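Local structure of transmembrane oligosaccharyl transferase (Archaeoglobus fulgidus, 3WAJ) at residues N513-E518 / N604-V609; S585-A590 / F598-L603. The protein belongs to the STT3 family of oligosaccharyl transferases, integral membrane proteins with a GT-C type N-terminal region, and holds a zinc ion in this model. All coordinates share one frame; numbering follows the deposited sequence.

Contact 1 of 2, residues N513-E518 / N604-V609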
loop_
_atom_site.group_PDB
_atom_site.type_symbol
_atom_site.label_atom_id
_atom_site.label_comp_id
_atom_site.label_asym_id
_atom_site.label_seq_id
_atom_site.Cartn_x
_atom_site.Cartn_y
_atom_site.Cartn_z
ATOM N N ASN A 513 23.088 -13.461 2.438
ATOM C CA ASN A 513 23.983 -13.961 1.391
ATOM C C ASN A 513 24.496 -12.918 0.400
ATOM O O ASN A 513 25.205 -13.256 -0.536
ATOM C CB ASN A 513 23.324 -15.145 0.647
ATOM C CG ASN A 513 23.096 -16.347 1.562
ATOM O OD1 ASN A 513 24.000 -17.159 1.768
ATOM N ND2 ASN A 513 21.898 -16.447 2.137
ATOM N N THR A 514 24.123 -11.658 0.597
ATOM C CA THR A 514 24.671 -10.563 -0.195
ATOM C C THR A 514 25.628 -9.786 0.706
ATOM O O THR A 514 25.509 -9.865 1.922
ATOM C CB THR A 514 23.549 -9.704 -0.812
ATOM O OG1 THR A 514 22.753 -9.148 0.236
ATOM C CG2 THR A 514 22.675 -10.577 -1.719
ATOM N N PRO A 515 26.599 -9.065 0.117
ATOM C CA PRO A 515 27.708 -8.532 0.930
ATOM C C PRO A 515 27.366 -7.345 1.816
ATOM O O PRO A 515 26.367 -6.662 1.574
ATOM C CB PRO A 515 28.752 -8.108 -0.118
ATOM C CG PRO A 515 28.008 -7.986 -1.403
ATOM C CD PRO A 515 26.846 -8.926 -1.331
ATOM N N ASP A 516 28.213 -7.129 2.825
ATOM C CA ASP A 516 28.145 -5.986 3.737
ATOM C C ASP A 516 26.959 -6.003 4.717
ATOM O O ASP A 516 26.490 -4.942 5.163
ATOM C CB ASP A 516 28.192 -4.663 2.951
ATOM C CG ASP A 516 29.389 -4.571 2.033
ATOM O OD1 ASP A 516 30.524 -4.718 2.531
ATOM O OD2 ASP A 516 29.192 -4.368 0.814
ATOM N N GLY A 517 26.492 -7.200 5.076
ATOM C CA GLY A 517 25.316 -7.340 5.929
ATOM C C GLY A 517 25.419 -6.637 7.265
ATOM O O GLY A 517 24.451 -6.027 7.741
ATOM N N GLU A 518 26.600 -6.698 7.872
ATOM C CA GLU A 518 26.820 -6.044 9.165
ATOM C C GLU A 518 26.622 -4.518 9.078
ATOM O O GLU A 518 25.995 -3.904 9.954
ATOM C CB GLU A 518 28.212 -6.385 9.702
ATOM C CG GLU A 518 28.287 -6.463 11.224
ATOM C CD GLU A 518 29.664 -6.890 11.747
ATOM O OE1 GLU A 518 29.723 -7.477 12.852
ATOM O OE2 GLU A 518 30.683 -6.625 11.068
ATOM N N ASN A 604 22.834 2.668 -9.299
ATOM C CA ASN A 604 23.835 1.846 -8.638
ATOM C C ASN A 604 23.253 0.500 -8.168
ATOM O O ASN A 604 23.444 0.092 -7.009
ATOM C CB ASN A 604 24.385 2.620 -7.437
ATOM C CG ASN A 604 25.655 2.029 -6.898
ATOM O OD1 ASN A 604 26.506 1.560 -7.663
ATOM N ND2 ASN A 604 25.793 2.030 -5.564
ATOM N N VAL A 605 22.526 -0.195 -9.040
ATOM C CA VAL A 605 21.935 -1.445 -8.576
ATOM C C VAL A 605 22.936 -2.590 -8.650
ATOM O O VAL A 605 23.770 -2.650 -9.555
ATOM C CB VAL A 605 20.584 -1.805 -9.263
ATOM C CG1 VAL A 605 20.032 -0.640 -10.064
ATOM C CG2 VAL A 605 20.718 -3.051 -10.114
ATOM N N LYS A 606 22.858 -3.485 -7.674
ATOM C CA LYS A 606 23.671 -4.682 -7.682
ATOM C C LYS A 606 22.799 -5.958 -7.699
ATOM O O LYS A 606 23.246 -7.033 -8.109
ATOM C CB LYS A 606 24.621 -4.685 -6.484
ATOM C CG LYS A 606 25.656 -5.782 -6.581
ATOM C CD LYS A 606 26.571 -5.885 -5.351
ATOM C CE LYS A 606 27.792 -6.747 -5.727
ATOM N NZ LYS A 606 28.382 -7.422 -4.548
ATOM N N TYR A 607 21.553 -5.837 -7.263
ATOM C CA TYR A 607 20.628 -6.971 -7.312
ATOM C C TYR A 607 19.289 -6.583 -7.888
ATOM O O TYR A 607 18.811 -5.460 -7.697
ATOM C CB TYR A 607 20.430 -7.601 -5.931
ATOM C CG TYR A 607 21.728 -8.089 -5.370
ATOM C CD1 TYR A 607 22.214 -9.342 -5.717
ATOM C CD2 TYR A 607 22.498 -7.280 -4.539
ATOM C CE1 TYR A 607 23.413 -9.799 -5.233
ATOM C CE2 TYR A 607 23.710 -7.726 -4.039
ATOM C CZ TYR A 607 24.163 -8.991 -4.398
ATOM O OH TYR A 607 25.365 -9.465 -3.929
ATOM N N VAL A 608 18.707 -7.531 -8.610
ATOM C CA VAL A 608 17.371 -7.395 -9.166
ATOM C C VAL A 608 16.523 -8.482 -8.495
ATOM O O VAL A 608 16.964 -9.628 -8.381
ATOM C CB VAL A 608 17.381 -7.645 -10.692
ATOM C CG1 VAL A 608 16.002 -7.387 -11.298
ATOM C CG2 VAL A 608 18.455 -6.800 -11.392
ATOM N N VAL A 609 15.325 -8.128 -8.036
ATOM C CA VAL A 609 14.377 -9.121 -7.539
ATOM C C VAL A 609 13.104 -9.078 -8.382
ATOM O O VAL A 609 12.447 -8.028 -8.495
ATOM C CB VAL A 609 14.012 -8.900 -6.063
ATOM C CG1 VAL A 609 13.069 -10.009 -5.589
ATOM C CG2 VAL A 609 15.271 -8.829 -5.178
#

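Contact 2 of 2, residues S585-A590 / F598-L603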
loop_
_atom_site.group_PDB
_atom_site.type_symbol
_atom_site.label_atom_id
_atom_site.label_comp_id
_atom_site.label_asym_id
_atom_site.label_seq_id
_atom_site.Cartn_x
_atom_site.Cartn_y
_atom_site.Cartn_z
ATOM N N SER A 585 10.238 1.076 -13.507
ATOM C CA SER A 585 9.493 0.817 -14.734
ATOM C C SER A 585 10.406 0.891 -15.955
ATOM O O SER A 585 10.219 0.170 -16.930
ATOM C CB SER A 585 8.285 1.756 -14.886
ATOM O OG SER A 585 8.686 3.078 -15.183
ATOM N N SER A 586 11.412 1.747 -15.896
ATOM C CA SER A 586 12.285 1.949 -17.053
ATOM C C SER A 586 13.340 0.851 -17.094
ATOM O O SER A 586 13.924 0.567 -18.141
ATOM C CB SER A 586 12.937 3.332 -17.006
ATOM O OG SER A 586 13.366 3.627 -15.695
ATOM N N PHE A 587 13.584 0.225 -15.947
ATOM C CA PHE A 587 14.473 -0.922 -15.943
ATOM C C PHE A 587 13.737 -2.145 -16.538
ATOM O O PHE A 587 14.178 -2.715 -17.534
ATOM C CB PHE A 587 15.036 -1.184 -14.543
ATOM C CG PHE A 587 15.944 -2.381 -14.475
ATOM C CD1 PHE A 587 17.272 -2.281 -14.852
ATOM C CD2 PHE A 587 15.462 -3.621 -14.056
ATOM C CE1 PHE A 587 18.120 -3.396 -14.815
ATOM C CE2 PHE A 587 16.301 -4.742 -14.009
ATOM C CZ PHE A 587 17.626 -4.628 -14.390
ATOM N N PHE A 588 12.596 -2.513 -15.963
ATOM C CA PHE A 588 11.916 -3.765 -16.352
ATOM C C PHE A 588 11.236 -3.786 -17.714
ATOM O O PHE A 588 11.010 -4.865 -18.272
ATOM C CB PHE A 588 10.937 -4.245 -15.266
ATOM C CG PHE A 588 11.612 -4.600 -13.969
ATOM C CD1 PHE A 588 12.320 -5.792 -13.841
ATOM C CD2 PHE A 588 11.563 -3.732 -12.881
ATOM C CE1 PHE A 588 12.971 -6.123 -12.636
ATOM C CE2 PHE A 588 12.212 -4.042 -11.671
ATOM C CZ PHE A 588 12.917 -5.237 -11.547
ATOM N N THR A 589 10.908 -2.615 -18.256
ATOM C CA THR A 589 10.314 -2.591 -19.594
ATOM C C THR A 589 11.329 -2.187 -20.646
ATOM O O THR A 589 10.967 -1.901 -21.794
ATOM C CB THR A 589 9.152 -1.614 -19.703
ATOM O OG1 THR A 589 9.672 -0.292 -19.596
ATOM C CG2 THR A 589 8.090 -1.871 -18.613
ATOM N N ALA A 590 12.592 -2.116 -20.237
ATOM C CA ALA A 590 13.658 -1.720 -21.146
ATOM C C ALA A 590 13.801 -2.797 -22.216
ATOM O O ALA A 590 13.865 -4.005 -21.914
ATOM C CB ALA A 590 14.960 -1.527 -20.401
ATOM N N PHE A 598 22.097 1.499 -18.489
ATOM C CA PHE A 598 22.068 2.928 -18.241
ATOM C C PHE A 598 21.266 3.198 -16.971
ATOM O O PHE A 598 21.716 3.905 -16.069
ATOM C CB PHE A 598 21.478 3.679 -19.447
ATOM C CG PHE A 598 20.847 5.000 -19.090
ATOM C CD1 PHE A 598 21.636 6.116 -18.808
ATOM C CD2 PHE A 598 19.460 5.132 -19.032
ATOM C CE1 PHE A 598 21.048 7.339 -18.461
ATOM C CE2 PHE A 598 18.858 6.355 -18.683
ATOM C CZ PHE A 598 19.654 7.456 -18.395
ATOM N N VAL A 599 20.078 2.617 -16.892
ATOM C CA VAL A 599 19.223 2.825 -15.730
ATOM C C VAL A 599 19.869 2.288 -14.447
ATOM O O VAL A 599 19.860 2.962 -13.400
ATOM C CB VAL A 599 17.842 2.187 -15.949
ATOM C CG1 VAL A 599 17.009 2.215 -14.657
ATOM C CG2 VAL A 599 17.126 2.885 -17.094
ATOM N N ALA A 600 20.444 1.086 -14.540
ATOM C CA ALA A 600 20.988 0.413 -13.359
ATOM C C ALA A 600 22.209 1.138 -12.830
ATOM O O ALA A 600 22.394 1.247 -11.625
ATOM C CB ALA A 600 21.313 -1.036 -13.656
ATOM N N GLU A 601 23.048 1.613 -13.744
ATOM C CA GLU A 601 24.238 2.358 -13.370
ATOM C C GLU A 601 23.871 3.622 -12.593
ATOM O O GLU A 601 24.442 3.872 -11.541
ATOM C CB GLU A 601 25.059 2.707 -14.604
ATOM C CG GLU A 601 26.453 3.236 -14.293
ATOM C CD GLU A 601 27.413 2.166 -13.764
ATOM O OE1 GLU A 601 27.006 0.993 -13.574
ATOM O OE2 GLU A 601 28.593 2.509 -13.526
ATOM N N LYS A 602 22.903 4.390 -13.103
ATOM C CA LYS A 602 22.407 5.596 -12.430
ATOM C C LYS A 602 21.952 5.349 -11.009
ATOM O O LYS A 602 22.153 6.194 -10.146
ATOM C CB LYS A 602 21.237 6.218 -13.207
ATOM C CG LYS A 602 21.619 6.818 -14.551
ATOM C CD LYS A 602 22.486 8.060 -14.389
ATOM C CE LYS A 602 23.209 8.383 -15.695
ATOM N NZ LYS A 602 24.334 9.366 -15.544
ATOM N N LEU A 603 21.318 4.198 -10.779
ATOM C CA LEU A 603 20.764 3.888 -9.463
ATOM C C LEU A 603 21.670 2.936 -8.713
ATOM O O LEU A 603 21.325 2.455 -7.628
ATOM C CB LEU A 603 19.353 3.321 -9.587
ATOM C CG LEU A 603 18.439 4.201 -10.448
ATOM C CD1 LEU A 603 17.188 3.445 -10.887
ATOM C CD2 LEU A 603 18.076 5.492 -9.713
#

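Contact 1 of 2, residues N513-E518 / N604-V609
The main apolar contact is a CH-pi interaction between T514 and Y607. The methyl CG2 of T514 lies over one face of the Y607 ring, 3.8 Å from the ring centroid and 24° off the ring normal. It is displaced toward the phenol end, where CG2 of T514 comes within 3.5 Å of CZ of Y607. In T514 the methyl stands anti to the carbonyl carbon, with chi1 of 60° for OG1. This splits the two branches: CG2 goes to the ring, and OG1 is hydrogen-bonded to the carbonyl of M510, one turn back in helix 501-513.

P515 packs closely at the hydroxyl end of the ring. Its CD sits near the plane of the Y607 ring, 3.0 Å from OH of Y607 and 4.1 Å from CZ of Y607. One face and one edge of the tyrosine are thus occupied by consecutive loop residues. CG of P515, at the outer end of the pyrrolidine ring, lies 3.2 Å from NZ of K606. The lysine reaches there because its chain is extended throughout. The psi of -22° at K606 departs from the regular strand and breaks the usual alternation, so K606 and Y607 both point toward the loop.

The polar groups look elsewhere for partners. The Y607 hydroxyl is hydrogen-bonded to OH of Y832, and the ring meets Y545 edge-to-face. NZ of K606 forms a long, weak ion pair with E775. OD2 of D516 lies 6.2 Å from NZ of K606, a distance at which only a modest electrostatic attraction would be expected.

The arrangement is loop-on-sheet packing in the AglB core domain: the turn between helices 501-513 and 517-524 rests through side chains on strand 605-611, the middle strand of a mixed five-stranded sheet.

Contact 2 of 2, residues S585-A590 / F598-L603
F587 and V599 mark the nearest approach of the two backbones, with their CA atoms 6.1 Å apart. Both segments are the last turns of helices, 584-588 and 593-602. The first helix closes at T589, where two donors converge on one acceptor. OG1 of T589 donates to O of S585 at 2.8 Å, with a C=O...donor angle of 154°. The amide N of T589 reaches the same O of S585 at 3.2 Å. The two donors come from opposite faces of the carbonyl plane; the OG1 bond holds the T589 side chain against its own helix.

Contact between the helices is made by side chains and is mainly apolar. V599 is the central piece. Its CG1, anti to the backbone N (chi1 171°), packs 3.9 Å from CB of F587 and 4.0 Å from OG of S586. Its other branch, CG2, lies 4.1 Å from OG of S586, so both methyls of the valine face the serine hydroxyl. That buried hydroxyl is hydrogen-bonded to the carbonyl of G583, its strongest partner, with the carbonyl of V581 as a second; both residues come a few positions earlier in the chain.

F587 carries the contact one step further. Chi1 of 179° swings its ring out beside the second helix. There CB of A600 meets the ring obliquely, 4.1 Å from CE1 of F587. On its other flank, F587 turns an edge to F588, with CD2 of F587 standing 3.7 Å above the centre of the F588 ring.

Around this buried helix pair, F587 also touches M678 and L682 of helix 678-684. S585 and T589 lean on helix 619-627. V608 of strand 605-611 packs against both phenylalanines, and V605 of that strand touches A600.

In the fold
Both contacts belong to the AglB core domain, and their centres are about 17 Å apart. Along the chain, 513-518 comes first, then 585-590 and 598-603, then 604-609, so contact 2 falls between the two halves of contact 1. Helix 593-602 runs directly into strand 605-611. N604 completes a Schellman motif there, with V605 N 3.0 Å from A600 O, a probable hydrogen bond. The strand then serves both contacts from opposite sides: Y607 faces the turn at T514 and P515, and V608 faces contact 2. The central strand thus has the 513-518 turn on one side and helix 584-588 on the other, although the turn comes about 70 to 90 residues earlier in the chain.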